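Local coordinates for putative redox protein (Lactobacillus casei, PDB 2QL8) that probably acts as a thiol-dependent redox enzyme of the OsmC/Ohr family, whose members typically reduce organic hydroperoxides, at the interface of chains A and B. Sequence-based numbering; all coordinates share one arbitrary frame. Chains: chain A/B, Putative redox protein.

The interface of chains A and B. Residues chain A 58-59, 62, 65; chain B 21-22, 48.
Helix 48-70 of chain A meets two pieces of chain B: the loop at B:Glu21 and B:Leu22, which links strands 12-18 and 24-27, and B:Pro48, the first residue of the partner's own helix 48-70. OsmC/Ohr proteins typically work as intertwined dimers, and the two-fold symmetric pairing here fits that pattern. B:Pro48 packs its ring carbons CB, CG and CD against A:Thr58 and A:Cys59. The side chains of A:Thr58 and B:Pro48 cross at about a right angle, with the methyl CG2, anti to the backbone N, 3.7 Å from ring atom CG. The same CG lies 3.6 Å from the backbone N of A:Cys59, a packing contact, while ring atom CB is 3.8 Å from A:Cys59 CB. A:Cys59 is probably one of the family's redox cysteines; the proline meets its backbone and CB rather than SG. One turn on, the methyl CB of A:Ala62 touches B:Leu22 through its branch CD1 at 3.8 Å. Farther along, A:Glu65 extends its chain, CG anti to the backbone N (chi1 -176°), to carry the carboxylate to the loop. There OE1 takes a weak, bent hydrogen bond from the backbone N of B:Leu22, 2.9 Å away with 123° at the hydrogen, and lies 3.6 Å from B:Leu22 CB. An alanine in place of A:Glu65 would probably leave that loop N-H without its carboxylate partner and open a gap beside B:Leu22.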
loop_
_atom_site.group_PDB
_atom_site.type_symbol
_atom_site.label_atom_id
_atom_site.label_comp_id
_atom_site.label_asym_id
_atom_site.label_seq_id
_atom_site.Cartn_x
_atom_site.Cartn_y
_atom_site.Cartn_z
ATOM N N THR A 58 6.939 6.570 0.561
ATOM C CA THR A 58 7.051 7.217 1.871
ATOM C C THR A 58 7.818 6.354 2.851
ATOM O O THR A 58 8.661 6.870 3.614
ATOM C CB THR A 58 5.650 7.616 2.401
ATOM O OG1 THR A 58 5.048 8.519 1.462
ATOM C CG2 THR A 58 5.710 8.261 3.775
ATOM N N CYS A 59 7.521 5.051 2.844
ATOM C CA CYS A 59 8.199 4.150 3.766
ATOM C C CYS A 59 9.706 4.022 3.445
ATOM O O CYS A 59 10.576 4.088 4.354
ATOM C CB CYS A 59 7.543 2.780 3.776
ATOM S SG CYS A 59 7.913 1.783 5.214
ATOM N N ALA A 62 11.415 7.291 4.476
ATOM C CA ALA A 62 11.579 7.337 5.949
ATOM C C ALA A 62 12.721 6.445 6.386
ATOM O O ALA A 62 13.526 6.790 7.271
ATOM C CB ALA A 62 10.289 6.938 6.678
ATOM N N GLU A 65 15.997 8.062 5.398
ATOM C CA GLU A 65 16.315 9.163 6.311
ATOM C C GLU A 65 16.948 8.622 7.599
ATOM O O GLU A 65 17.942 9.164 8.113
ATOM C CB GLU A 65 15.075 10.020 6.590
ATOM C CG GLU A 65 15.390 11.213 7.451
ATOM C CD GLU A 65 14.261 12.237 7.554
ATOM O OE1 GLU A 65 13.149 11.954 7.125
ATOM O OE2 GLU A 65 14.529 13.349 8.093
ATOM N N GLU B 21 11.457 15.280 4.051
ATOM C CA GLU B 21 11.654 14.833 5.412
ATOM C C GLU B 21 10.446 14.060 5.910
ATOM O O GLU B 21 9.351 14.114 5.324
ATOM C CB GLU B 21 11.854 16.062 6.342
ATOM C CG GLU B 21 13.190 16.754 6.213
ATOM C CD GLU B 21 13.254 18.035 7.071
ATOM N N LEU B 22 10.630 13.381 7.028
ATOM C CA LEU B 22 9.563 12.557 7.624
ATOM C C LEU B 22 8.265 13.367 7.808
ATOM O O LEU B 22 7.147 12.878 7.534
ATOM C CB LEU B 22 10.041 12.005 8.972
ATOM C CG LEU B 22 9.214 10.950 9.715
ATOM C CD1 LEU B 22 8.848 9.720 8.836
ATOM C CD2 LEU B 22 9.985 10.528 11.000
ATOM N N PRO B 48 2.750 5.527 5.848
ATOM C CA PRO B 48 2.683 4.346 4.998
ATOM C C PRO B 48 1.638 3.341 5.406
ATOM O O PRO B 48 1.088 2.630 4.552
ATOM C CB PRO B 48 4.110 3.775 5.059
ATOM C CG PRO B 48 4.978 5.011 5.367
ATOM C CD PRO B 48 4.119 5.767 6.354
#